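Side-chain contacts in protein secretion chaperonin CsaA (Picrophilus torridus, PDB 5ZDI), which probably binds tRNA through an OB-fold domain and is named as a chaperone of protein secretion: residues Ser21-Ala26 and Ala30-Ile35; Leu82-Ile87 and Lys93-Asp98. One frame throughout, in Å; residues are numbered along the deposited sequence. Where two conformers were deposited one is given.

How the contacts relate
Contact 1 (21-26 with 30-35) closes before contact 2 (82-87 with 93-98) opens, so the two follow in series along the chain, and both lie in the one putative tRNA-binding domain. Each belongs to a beta hairpin of the same curled antiparallel sheet: strands 12-22 and 31-36 for contact 1, strands 77-88 and 91-97 for contact 2. Their centres are about 17 Å apart, yet they meet through V83, whose CG2 lies 3.7 Å from I35 CD1. Apolar packing thus ties the first hairpin to the last, consistent with closure of an OB-type barrel, while contact 2 alone reaches on to the second subunit.

Contact 1 of 2, residues Ser21-Ala26 and Ala30-Ile35; sequences SDFKEA and AYKLKI
The first torsions of F23 and K32 bring their side chains together: F23 CG stands anti to the backbone N (chi1 -170°), whereas K32 CG stands anti to the carbonyl carbon (chi1 -60°) and the rest of the lysine chain runs extended. The two side chains therefore cross at about a right angle, with K32 CE 3.7 Å from F23 CD1 and K32 CG 3.8 Å from both F23 CB and F23 CG. On the strand before the turn, S21 has two conformers, and in one of them its OG lies 3.4 Å from K32 CB, a contact that is doubtful for the other. Over one face of the F23 ring sits A26 CB, displaced toward the rim, while E25 OE1 lies in the ring plane at the edge. The charged end of K32 is 4.4 Å from E25 OE1 through its NZ, too far for a salt bridge.

Y31 and D22 project from a non-hydrogen-bonded pair and run side by side, carboxylate and ring planes 29° apart; D22 OD1 meets the ring edge in plane, 3.4 Å from Y31 CE1. The other carboxylate oxygen, OD2, is held by a salt bridge to K55, and Y31 OH by a hydrogen bond to the backbone O of Y53.

Backbone geometry fixes this register: S21 and K32 exchange two N-H···O bonds, and F23 N reaches A30 O at 3.0 Å. A water bridges F23 O to A30 N beside the type I turn F23-A26. This is the loop end of hairpin 12-22/31-36. Strand 43-48 pairs along the other edge of 31-36, F77 of strand 77-88 meets both the F23 ring and K32, and L33 packs on V83.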
ATOM      1  N   SER A  21     -10.449 -19.640   0.318  1.00 18.99           N
ATOM      2  CA  SER A  21     -10.346 -21.100   0.426  0.50 18.67           C
ATOM      3  C   SER A  21      -8.876 -21.487   0.599  1.00 20.13           C
ATOM      4  O   SER A  21      -7.999 -20.733   0.325  1.00 17.65           O
ATOM      5  CB  SER A  21     -10.946 -21.805  -0.824  0.50 18.51           C
ATOM      6  OG  SER A  21     -10.156 -21.622  -1.992  0.50 16.85           O
ATOM      7  N   ASP A  22      -8.621 -22.709   1.084  1.00 18.17           N
ATOM      8  CA  ASP A  22      -7.234 -23.159   1.161  1.00 20.67           C
ATOM      9  C   ASP A  22      -6.642 -23.423  -0.210  1.00 20.82           C
ATOM     10  O   ASP A  22      -7.314 -24.000  -1.065  1.00 21.30           O
ATOM     11  CB  ASP A  22      -7.062 -24.389   2.082  1.00 19.88           C
ATOM     12  CG  ASP A  22      -7.453 -24.102   3.491  1.00 21.03           C
ATOM     13  OD1 ASP A  22      -6.923 -23.142   4.063  1.00 22.93           O
ATOM     14  OD2 ASP A  22      -8.223 -24.863   4.099  1.00 21.85           O
ATOM     15  N   PHE A  23      -5.381 -23.039  -0.431  1.00 20.09           N
ATOM     16  CA  PHE A  23      -4.701 -23.330  -1.652  1.00 19.81           C
ATOM     17  C   PHE A  23      -3.840 -24.615  -1.438  1.00 19.10           C
ATOM     18  O   PHE A  23      -2.623 -24.585  -1.286  1.00 19.15           O
ATOM     19  CB  PHE A  23      -3.884 -22.123  -2.104  1.00 20.35           C
ATOM     20  CG  PHE A  23      -3.302 -22.214  -3.487  1.00 20.36           C
ATOM     21  CD1 PHE A  23      -3.521 -23.304  -4.315  1.00 20.68           C
ATOM     22  CD2 PHE A  23      -2.457 -21.202  -3.952  1.00 20.62           C
ATOM     23  CE1 PHE A  23      -2.941 -23.350  -5.548  1.00 22.04           C
ATOM     24  CE2 PHE A  23      -1.891 -21.262  -5.201  1.00 23.81           C
ATOM     25  CZ  PHE A  23      -2.088 -22.380  -5.979  1.00 23.24           C
ATOM     26  N   LYS A  24      -4.532 -25.744  -1.508  1.00 22.66           N
ATOM     27  CA  LYS A  24      -3.958 -27.038  -1.086  1.00 23.63           C
ATOM     28  C   LYS A  24      -2.733 -27.472  -1.871  1.00 26.58           C
ATOM     29  O   LYS A  24      -1.776 -28.049  -1.319  1.00 23.42           O
ATOM     30  CB  LYS A  24      -5.044 -28.092  -1.212  1.00 26.39           C
ATOM     31  CG  LYS A  24      -6.125 -27.853  -0.207  1.00 25.78           C
ATOM     32  CD  LYS A  24      -7.228 -28.876  -0.389  1.00 33.31           C
ATOM     33  CE  LYS A  24      -8.379 -28.564   0.516  1.00 33.11           C
ATOM     34  NZ  LYS A  24      -9.507 -29.432   0.140  1.00 36.78           N
ATOM     35  N   GLU A  25      -2.698 -27.121  -3.137  1.00 25.18           N
ATOM     36  CA  GLU A  25      -1.583 -27.536  -3.979  1.00 27.25           C
ATOM     37  C   GLU A  25      -0.343 -26.665  -3.870  1.00 28.77           C
ATOM     38  O   GLU A  25       0.717 -26.991  -4.484  1.00 28.84           O
ATOM     39  CB  GLU A  25      -2.065 -27.495  -5.464  1.00 32.67           C
ATOM     40  CG  GLU A  25      -3.287 -28.372  -5.736  1.00 38.16           C
ATOM     41  CD  GLU A  25      -4.669 -27.723  -5.502  1.00 41.53           C
ATOM     42  OE1 GLU A  25      -4.839 -26.640  -4.801  1.00 32.77           O
ATOM     43  OE2 GLU A  25      -5.637 -28.359  -6.034  1.00 43.50           O
ATOM     44  N   ALA A  26      -0.421 -25.501  -3.209  1.00 23.25           N
ATOM     45  CA  ALA A  26       0.693 -24.580  -3.206  1.00 21.44           C
ATOM     46  C   ALA A  26       1.774 -25.128  -2.272  1.00 22.49           C
ATOM     47  O   ALA A  26       1.462 -25.675  -1.237  1.00 21.73           O
ATOM     48  CB  ALA A  26       0.311 -23.206  -2.768  1.00 23.71           C
ATOM     49  N   ALA A  30      -1.001 -21.065   1.822  1.00 17.49           N
ATOM     50  CA  ALA A  30      -1.595 -19.940   1.114  1.00 17.01           C
ATOM     51  C   ALA A  30      -3.062 -20.077   1.064  1.00 17.19           C
ATOM     52  O   ALA A  30      -3.585 -21.197   1.120  1.00 20.59           O
ATOM     53  CB  ALA A  30      -1.018 -19.838  -0.267  1.00 19.61           C
ATOM     54  N   TYR A  31      -3.737 -18.975   0.890  1.00 15.99           N
ATOM     55  CA  TYR A  31      -5.139 -18.984   0.545  1.00 15.75           C
ATOM     56  C   TYR A  31      -5.347 -18.570  -0.917  1.00 16.07           C
ATOM     57  O   TYR A  31      -4.626 -17.703  -1.429  1.00 18.54           O
ATOM     58  CB  TYR A  31      -5.970 -17.996   1.367  1.00 14.44           C
ATOM     59  CG  TYR A  31      -6.053 -18.256   2.866  1.00 16.32           C
ATOM     60  CD1 TYR A  31      -6.357 -19.548   3.350  1.00 16.14           C
ATOM     61  CD2 TYR A  31      -5.873 -17.272   3.777  1.00 15.64           C
ATOM     62  CE1 TYR A  31      -6.433 -19.808   4.671  1.00 17.04           C
ATOM     63  CE2 TYR A  31      -6.001 -17.498   5.151  1.00 15.95           C
ATOM     64  CZ  TYR A  31      -6.258 -18.810   5.597  1.00 16.67           C
ATOM     65  OH  TYR A  31      -6.346 -18.995   6.952  1.00 19.74           O
ATOM     66  N   LYS A  32      -6.383 -19.144  -1.487  1.00 16.05           N
ATOM     67  CA  LYS A  32      -7.049 -18.612  -2.704  1.00 19.06           C
ATOM     68  C   LYS A  32      -8.083 -17.575  -2.255  1.00 17.21           C
ATOM     69  O   LYS A  32      -8.988 -17.836  -1.456  1.00 19.07           O
ATOM     70  CB  LYS A  32      -7.722 -19.739  -3.525  1.00 17.29           C
ATOM     71  CG  LYS A  32      -6.830 -20.804  -4.032  1.00 22.54           C
ATOM     72  CD  LYS A  32      -7.815 -21.893  -4.557  1.00 26.19           C
ATOM     73  CE  LYS A  32      -7.073 -22.843  -5.374  1.00 32.88           C
ATOM     74  NZ  LYS A  32      -8.061 -23.827  -5.893  1.00 35.66           N
ATOM     75  N   LEU A  33      -7.966 -16.368  -2.785  1.00 16.68           N
ATOM     76  CA  LEU A  33      -8.852 -15.280  -2.509  1.00 16.45           C
ATOM     77  C   LEU A  33      -9.604 -14.842  -3.768  1.00 16.29           C
ATOM     78  O   LEU A  33      -9.008 -14.744  -4.828  1.00 16.51           O
ATOM     79  CB  LEU A  33      -8.028 -14.022  -2.114  1.00 15.30           C
ATOM     80  CG  LEU A  33      -7.025 -14.165  -1.018  1.00 14.93           C
ATOM     81  CD1 LEU A  33      -6.381 -12.819  -0.730  1.00 15.89           C
ATOM     82  CD2 LEU A  33      -7.723 -14.642   0.229  1.00 13.27           C
ATOM     83  N   LYS A  34     -10.908 -14.610  -3.624  1.00 16.55           N
ATOM     84  CA  LYS A  34     -11.746 -14.015  -4.653  1.00 16.97           C
ATOM     85  C   LYS A  34     -12.100 -12.615  -4.162  1.00 16.84           C
ATOM     86  O   LYS A  34     -12.708 -12.436  -3.121  1.00 14.55           O
ATOM     87  CB  LYS A  34     -12.951 -14.883  -4.943  1.00 16.95           C
ATOM     88  CG  LYS A  34     -13.865 -14.198  -5.934  1.00 19.08           C
ATOM     89  CD  LYS A  34     -14.966 -15.170  -6.322  1.00 21.54           C
ATOM     90  CE  LYS A  34     -15.970 -14.486  -7.189  1.00 24.05           C
ATOM     91  NZ  LYS A  34     -16.771 -15.622  -7.730  1.00 24.22           N
ATOM     92  N   ILE A  35     -11.643 -11.604  -4.921  1.00 14.86           N
ATOM     93  CA  ILE A  35     -11.617 -10.202  -4.467  1.00 14.00           C
ATOM     94  C   ILE A  35     -12.393  -9.352  -5.490  1.00 14.77           C
ATOM     95  O   ILE A  35     -12.212  -9.516  -6.739  1.00 15.55           O
ATOM     96  CB  ILE A  35     -10.169  -9.695  -4.439  1.00 13.90           C
ATOM     97  CG1 ILE A  35      -9.312 -10.646  -3.635  1.00 14.71           C
ATOM     98  CG2 ILE A  35     -10.095  -8.277  -3.933  1.00 13.77           C
ATOM     99  CD1 ILE A  35      -7.859 -10.305  -3.557  1.00 16.95           C
TER
HETATM  100  O   HOH W   1      -1.094 -23.788   0.921  1.00 18.20           O

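Contact 2 of 2, residues Leu82-Ile87 and Lys93-Asp98; sequences LVLGAI and KLLTPD
A86 and K93 form the hydrogen-bonded pair of an antiparallel beta hairpin, part of the curled sheet of this OB-clan domain. A86 N donates to K93 O at 2.9 Å from above the carbonyl plane, 37° out of it, whereas the return bond from K93 N to A86 O lies in the carbonyl plane. A third bond, L95 N to L84 O, is nearly straight at 173°. Between them G85 and L94 make the non-hydrogen-bonded pair, their CA atoms just 4.1 Å apart; this close approach is consistent with the absence of a side chain on G85, whose CA lies 3.4 Å from K93 O.

Two apolar contacts flank this backbone ladder. V83 CG1, anti to its own N (chi1 180°), touches L94 CD2 at 3.5 Å, and L84 CB meets L95 CD1 at 3.8 Å.

The next shell places these groups. V83 also packs against strand 31-36, L84 and L95 both rest on I64 of strand 62-66, and the backbone N of L94 is bonded to Y53 OH. At the polar end of K93, NZ forms a salt bridge with D90. L95, T96 and P97 pair with a strand of the second subunit, so the sheet continues across the dimer interface. Where the two segments diverge, a water lies between L84 O and L95 O, 2.7 Å from the latter.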
ATOM      1  N   LEU A  82      -1.832  -9.140  -7.044  1.00 16.01           N
ATOM      2  CA  LEU A  82      -0.903  -9.287  -5.912  1.00 15.83           C
ATOM      3  C   LEU A  82      -1.483  -8.449  -4.785  1.00 15.19           C
ATOM      4  O   LEU A  82      -1.544  -7.195  -4.923  1.00 14.47           O
ATOM      5  CB  LEU A  82       0.480  -8.743  -6.262  1.00 17.58           C
ATOM      6  CG  LEU A  82       1.548  -8.738  -5.130  1.00 18.64           C
ATOM      7  CD1 LEU A  82       1.874 -10.158  -4.702  1.00 22.11           C
ATOM      8  CD2 LEU A  82       2.703  -7.850  -5.475  1.00 18.06           C
ATOM      9  N   VAL A  83      -1.811  -9.101  -3.693  1.00 15.09           N
ATOM     10  CA  VAL A  83      -2.305  -8.448  -2.508  1.00 16.55           C
ATOM     11  C   VAL A  83      -1.091  -7.946  -1.694  1.00 16.17           C
ATOM     12  O   VAL A  83      -0.144  -8.700  -1.511  1.00 17.14           O
ATOM     13  CB  VAL A  83      -3.147  -9.371  -1.684  1.00 17.53           C
ATOM     14  CG1 VAL A  83      -3.664  -8.662  -0.406  1.00 19.69           C
ATOM     15  CG2 VAL A  83      -4.342  -9.777  -2.497  1.00 18.67           C
ATOM     16  N   LEU A  84      -1.112  -6.687  -1.252  1.00 15.26           N
ATOM     17  CA  LEU A  84       0.094  -6.083  -0.645  1.00 14.96           C
ATOM     18  C   LEU A  84       0.061  -6.272   0.818  1.00 15.09           C
ATOM     19  O   LEU A  84      -0.973  -5.976   1.486  1.00 16.11           O
ATOM     20  CB  LEU A  84       0.188  -4.601  -0.947  1.00 15.79           C
ATOM     21  CG  LEU A  84       0.325  -4.408  -2.488  1.00 16.59           C
ATOM     22  CD1 LEU A  84       0.519  -2.923  -2.694  1.00 20.04           C
ATOM     23  CD2 LEU A  84       1.398  -5.276  -3.072  1.00 16.83           C
ATOM     24  N   GLY A  85       1.190  -6.695   1.338  1.00 13.22           N
ATOM     25  CA  GLY A  85       1.325  -6.735   2.789  1.00 15.74           C
ATOM     26  C   GLY A  85       2.761  -6.497   3.194  1.00 15.34           C
ATOM     27  O   GLY A  85       3.619  -6.681   2.387  1.00 14.26           O
ATOM     28  N   ALA A  86       2.968  -6.097   4.446  1.00 14.77           N
ATOM     29  CA  ALA A  86       4.269  -5.882   5.024  1.00 15.28           C
ATOM     30  C   ALA A  86       4.817  -7.191   5.566  1.00 16.79           C
ATOM     31  O   ALA A  86       4.122  -7.954   6.198  1.00 15.44           O
ATOM     32  CB  ALA A  86       4.180  -4.857   6.095  1.00 13.41           C
ATOM     33  N   ILE A  87       6.102  -7.414   5.360  1.00 17.75           N
ATOM     34  CA  ILE A  87       6.792  -8.601   5.966  1.00 18.78           C
ATOM     35  C   ILE A  87       7.318  -8.197   7.303  1.00 17.27           C
ATOM     36  O   ILE A  87       8.156  -7.289   7.427  1.00 20.10           O
ATOM     37  CB  ILE A  87       7.981  -8.997   5.068  1.00 21.65           C
ATOM     38  CG1 ILE A  87       7.462  -9.313   3.625  1.00 24.02           C
ATOM     39  CG2 ILE A  87       8.738 -10.167   5.651  1.00 23.11           C
ATOM     40  CD1 ILE A  87       8.534  -9.571   2.609  1.00 29.22           C
ATOM     41  N   LYS A  93       1.497  -8.822   7.234  1.00 15.88           N
ATOM     42  CA  LYS A  93       0.399  -8.014   7.750  1.00 16.22           C
ATOM     43  C   LYS A  93      -0.129  -7.203   6.572  1.00 15.92           C
ATOM     44  O   LYS A  93       0.561  -6.319   6.029  1.00 16.06           O
ATOM     45  CB  LYS A  93       0.895  -7.096   8.834  1.00 16.92           C
ATOM     46  CG  LYS A  93       1.378  -7.836  10.060  1.00 17.39           C
ATOM     47  CD  LYS A  93       0.210  -8.390  10.917  1.00 22.09           C
ATOM     48  CE  LYS A  93       0.787  -9.027  12.167  1.00 23.22           C
ATOM     49  NZ  LYS A  93      -0.225  -9.620  13.016  1.00 29.89           N
ATOM     50  N   LEU A  94      -1.362  -7.487   6.205  1.00 15.49           N
ATOM     51  CA  LEU A  94      -2.016  -6.777   5.095  1.00 14.90           C
ATOM     52  C   LEU A  94      -2.008  -5.265   5.265  1.00 14.39           C
ATOM     53  O   LEU A  94      -2.231  -4.724   6.369  1.00 16.47           O
ATOM     54  CB  LEU A  94      -3.467  -7.210   4.896  1.00 15.71           C
ATOM     55  CG  LEU A  94      -3.570  -8.695   4.469  1.00 17.53           C
ATOM     56  CD1 LEU A  94      -5.022  -9.148   4.615  1.00 22.47           C
ATOM     57  CD2 LEU A  94      -2.978  -8.899   3.054  1.00 17.46           C
ATOM     58  N   LEU A  95      -1.957  -4.598   4.123  1.00 14.60           N
ATOM     59  CA  LEU A  95      -2.252  -3.197   3.998  1.00 14.05           C
ATOM     60  C   LEU A  95      -3.744  -2.979   3.871  1.00 14.66           C
ATOM     61  O   LEU A  95      -4.443  -3.788   3.169  1.00 15.40           O
ATOM     62  CB  LEU A  95      -1.574  -2.626   2.757  1.00 14.15           C
ATOM     63  CG  LEU A  95      -0.094  -2.760   2.626  1.00 15.44           C
ATOM     64  CD1 LEU A  95       0.445  -1.789   1.563  1.00 17.88           C
ATOM     65  CD2 LEU A  95       0.678  -2.573   3.870  1.00 18.98           C
ATOM     66  N   THR A  96      -4.283  -1.967   4.594  1.00 16.03           N
ATOM     67  CA  THR A  96      -5.687  -1.646   4.484  0.50 16.20           C
ATOM     68  C   THR A  96      -5.839  -0.125   4.282  1.00 17.32           C
ATOM     69  O   THR A  96      -5.040   0.662   4.864  1.00 19.62           O
ATOM     70  CB  THR A  96      -6.437  -2.122   5.761  0.50 18.35           C
ATOM     71  OG1 THR A  96      -6.291  -1.187   6.808  0.50 17.91           O
ATOM     72  CG2 THR A  96      -5.892  -3.566   6.261  0.50 17.23           C
ATOM     73  N   PRO A  97      -6.842   0.328   3.499  1.00 17.27           N
ATOM     74  CA  PRO A  97      -7.056   1.745   3.442  1.00 15.16           C
ATOM     75  C   PRO A  97      -7.876   2.228   4.603  1.00 15.82           C
ATOM     76  O   PRO A  97      -8.737   1.509   5.086  1.00 20.48           O
ATOM     77  CB  PRO A  97      -7.850   1.929   2.129  1.00 17.32           C
ATOM     78  CG  PRO A  97      -8.685   0.699   2.066  1.00 14.57           C
ATOM     79  CD  PRO A  97      -7.838  -0.366   2.641  1.00 16.66           C
ATOM     80  N   ASP A  98      -7.677   3.472   5.015  1.00 15.16           N
ATOM     81  CA  ASP A  98      -8.475   4.008   6.121  1.00 16.68           C
ATOM     82  C   ASP A  98      -9.959   4.098   5.723  1.00 18.89           C
ATOM     83  O   ASP A  98     -10.813   4.189   6.572  1.00 22.00           O
ATOM     84  CB  ASP A  98      -7.981   5.394   6.538  1.00 18.19           C
ATOM     85  CG  ASP A  98      -6.744   5.374   7.448  1.00 21.06           C
ATOM     86  OD1 ASP A  98      -6.320   4.324   7.987  1.00 21.16           O
ATOM     87  OD2 ASP A  98      -6.208   6.468   7.633  1.00 21.20           O
TER
HETATM   88  O   HOH W   2      -3.724  -5.489   1.257  1.00 14.24           O